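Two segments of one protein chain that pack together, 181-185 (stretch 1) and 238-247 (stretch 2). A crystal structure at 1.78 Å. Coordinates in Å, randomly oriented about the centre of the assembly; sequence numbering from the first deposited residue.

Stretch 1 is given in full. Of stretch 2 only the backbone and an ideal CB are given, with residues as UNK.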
# COMPACT_ATOMS: atom_id res chain seq x y z
N GLY A 181 -11.05 2.26 -8.47
CA GLY A 181 -11.57 1.49 -7.34
C GLY A 181 -12.49 0.39 -7.83
O GLY A 181 -13.09 0.50 -8.90
N GLY A 182 -12.59 -0.68 -7.04
CA GLY A 182 -13.37 -1.85 -7.42
C GLY A 182 -14.87 -1.69 -7.24
O GLY A 182 -15.64 -2.54 -7.70
N THR A 183 -15.28 -0.63 -6.55
CA THR A 183 -16.69 -0.30 -6.35
C THR A 183 -16.98 1.15 -6.76
O THR A 183 -16.10 2.02 -6.69
CB THR A 183 -17.13 -0.53 -4.89
OG1 THR A 183 -16.35 0.31 -4.02
CG2 THR A 183 -16.93 -1.99 -4.48
N LEU A 184 -18.21 1.41 -7.19
CA LEU A 184 -18.63 2.78 -7.47
C LEU A 184 -19.00 3.45 -6.15
O LEU A 184 -19.32 2.78 -5.16
CB LEU A 184 -19.82 2.82 -8.44
CG LEU A 184 -19.63 2.14 -9.80
CD1 LEU A 184 -20.91 2.17 -10.60
CD2 LEU A 184 -18.51 2.78 -10.59
N TYR A 185 -18.92 4.78 -6.12
CA TYR A 185 -19.33 5.56 -4.96
C TYR A 185 -20.41 6.52 -5.40
O TYR A 185 -20.16 7.40 -6.23
CB TYR A 185 -18.15 6.35 -4.36
CG TYR A 185 -18.59 7.18 -3.18
CD1 TYR A 185 -18.74 6.59 -1.93
CD2 TYR A 185 -18.91 8.53 -3.31
CE1 TYR A 185 -19.16 7.32 -0.84
CE2 TYR A 185 -19.34 9.28 -2.22
CZ TYR A 185 -19.46 8.66 -0.99
OH TYR A 185 -19.88 9.38 0.11
N UNK A 238 -18.16 -10.76 -7.54
CA UNK A 238 -19.30 -9.92 -7.18
C UNK A 238 -19.01 -8.48 -7.58
O UNK A 238 -19.83 -7.84 -8.23
CB UNK A 238 -19.60 -10.02 -5.68
N UNK A 239 -17.83 -7.98 -7.21
CA UNK A 239 -17.43 -6.60 -7.54
C UNK A 239 -17.38 -6.36 -9.05
O UNK A 239 -17.87 -5.33 -9.53
CB UNK A 239 -16.06 -6.29 -6.93
N UNK A 240 -16.78 -7.29 -9.79
CA UNK A 240 -16.60 -7.10 -11.24
C UNK A 240 -17.94 -7.07 -11.95
O UNK A 240 -18.18 -6.23 -12.81
CB UNK A 240 -15.72 -8.21 -11.83
N UNK A 241 -18.80 -8.02 -11.59
CA UNK A 241 -20.08 -8.15 -12.26
C UNK A 241 -21.00 -6.96 -11.94
O UNK A 241 -21.78 -6.53 -12.79
CB UNK A 241 -20.75 -9.46 -11.86
N UNK A 242 -20.87 -6.40 -10.74
CA UNK A 242 -21.59 -5.17 -10.40
C UNK A 242 -21.15 -3.98 -11.26
O UNK A 242 -21.97 -3.15 -11.64
CB UNK A 242 -21.38 -4.84 -8.92
N UNK A 243 -19.86 -3.91 -11.59
CA UNK A 243 -19.37 -2.86 -12.48
C UNK A 243 -19.85 -3.07 -13.91
O UNK A 243 -20.34 -2.15 -14.55
CB UNK A 243 -17.84 -2.81 -12.45
N UNK A 244 -19.72 -4.29 -14.40
CA UNK A 244 -20.18 -4.62 -15.75
C UNK A 244 -21.71 -4.51 -15.90
O UNK A 244 -22.20 -4.28 -17.00
CB UNK A 244 -19.73 -6.04 -16.11
N UNK A 245 -22.44 -4.65 -14.79
CA UNK A 245 -23.90 -4.46 -14.80
C UNK A 245 -24.33 -2.99 -14.88
O UNK A 245 -25.48 -2.70 -15.19
CB UNK A 245 -24.50 -5.09 -13.54
N UNK A 246 -23.42 -2.07 -14.59
CA UNK A 246 -23.73 -0.64 -14.66
C UNK A 246 -23.84 -0.25 -16.14
O UNK A 246 -22.94 -0.54 -16.92
CB UNK A 246 -22.67 0.20 -13.95
N UNK A 247 -24.95 0.42 -16.53
CA UNK A 247 -25.18 0.68 -17.95
C UNK A 247 -24.18 1.65 -18.57
O UNK A 247 -23.93 1.58 -19.76
CB UNK A 247 -26.60 1.23 -18.14

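Position 238 has helical backbone angles (-52/-49), and no atom of stretch 1 lies within 5.5 Å of its ideal CB, so a polar, flexible side chain would do as well as most. The residue is Q238; its O accepts a hydrogen bond from the N of 242.

Position 239 is where the backbones come closest, its CA 6.2 Å from the CA of G182. CA-to-CB points toward stretch 1, and the ideal CB sits 3.9 Å from G182 O and 5.0 Å from T183 CG2. A bulky branched group would have to share this space with the carbonyl and methyl; alanine or a slender polar side chain would suit. D239 (chi1 m) places its CB 3.8 Å from G182 O and its OD1 4.0 Å from T183 CG2, a contact without a hydrogen bond; OD2 is hydrogen-bonded elsewhere in the structure. One water joins the backbones, donating to G182 O and to D239 O at 2.8 Å each.

Position 240 points away and 241 is out of reach, so both may be polar: R240 and D241, linked by a salt bridge from R240 NE to D241 OD1 at 3.2 Å.

Position 242 points toward stretch 1, but nothing lies within 5.5 Å of its ideal CB. The open space would accept alanine or serine, or a longer side chain able to extend across it; A242 CB stops 6.4 Å from G182 O.

At 243 the CB points sideways and lies 5.2 Å from G182 O. That gap, with the L184 methyls nearby, favours a side chain several carbons long, such as leucine, isoleucine or methionine. L243 (m, t) brings its end nearer: CD1 reaches 3.4 Å from G182 O, while CD2 meets L184 CD2 at 3.8 Å, the apolar contact of this interface.

Positions 244 and 245 are out of reach, so most helix-compatible side chains would fit as far as stretch 1 is concerned; they hold L244 and A245.

At 246 the backbone angles (-72/128) are not helical, and CA-to-CB points toward stretch 1, with L184 CD1 4.3 Å from the ideal CB. An apolar residue could pack on that methyl, but the turn also suits Asp, Asn, Ser or Thr as a helix N-cap. It is D246, whose side chain caps a backbone N just past the stretch; its OD2 approaches L184 CD1 at 3.5 Å.

Position 247, phi -67°, is out of reach and compatible with proline: P247.

Stretch 2, residues 238-247: QDRDALLADP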
# COMPACT_ATOMS: atom_id res chain seq x y z
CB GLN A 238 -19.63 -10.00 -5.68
CG GLN A 238 -20.90 -9.25 -5.27
CD GLN A 238 -21.25 -9.41 -3.79
OE1 GLN A 238 -21.33 -8.43 -3.05
NE2 GLN A 238 -21.46 -10.65 -3.36
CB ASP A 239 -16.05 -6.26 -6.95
CG ASP A 239 -16.07 -6.07 -5.44
OD1 ASP A 239 -17.16 -6.01 -4.85
OD2 ASP A 239 -14.97 -5.97 -4.83
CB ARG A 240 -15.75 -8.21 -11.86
CG ARG A 240 -15.83 -8.23 -13.39
CD ARG A 240 -15.19 -9.47 -13.98
NE ARG A 240 -15.94 -10.66 -13.61
CZ ARG A 240 -15.49 -11.90 -13.72
NH1 ARG A 240 -14.27 -12.14 -14.20
NH2 ARG A 240 -16.26 -12.92 -13.35
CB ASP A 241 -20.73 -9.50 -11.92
CG ASP A 241 -19.88 -10.69 -12.38
OD1 ASP A 241 -19.12 -10.57 -13.38
OD2 ASP A 241 -19.95 -11.76 -11.75
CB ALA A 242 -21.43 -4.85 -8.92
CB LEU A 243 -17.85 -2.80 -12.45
CG LEU A 243 -17.23 -2.34 -11.13
CD1 LEU A 243 -15.74 -2.64 -11.13
CD2 LEU A 243 -17.49 -0.86 -10.88
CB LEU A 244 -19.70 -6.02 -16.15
CG LEU A 244 -18.19 -6.13 -16.33
CD1 LEU A 244 -17.78 -7.58 -16.51
CD2 LEU A 244 -17.71 -5.30 -17.52
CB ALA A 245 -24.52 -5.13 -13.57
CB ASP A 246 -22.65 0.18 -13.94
CG ASP A 246 -22.90 1.67 -14.04
OD1 ASP A 246 -22.60 2.25 -15.09
OD2 ASP A 246 -23.39 2.26 -13.06
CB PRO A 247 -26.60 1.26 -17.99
CG PRO A 247 -26.86 1.77 -16.61
CD PRO A 247 -26.04 0.94 -15.68
O HOH W 1 -18.29 -3.28 -7.73
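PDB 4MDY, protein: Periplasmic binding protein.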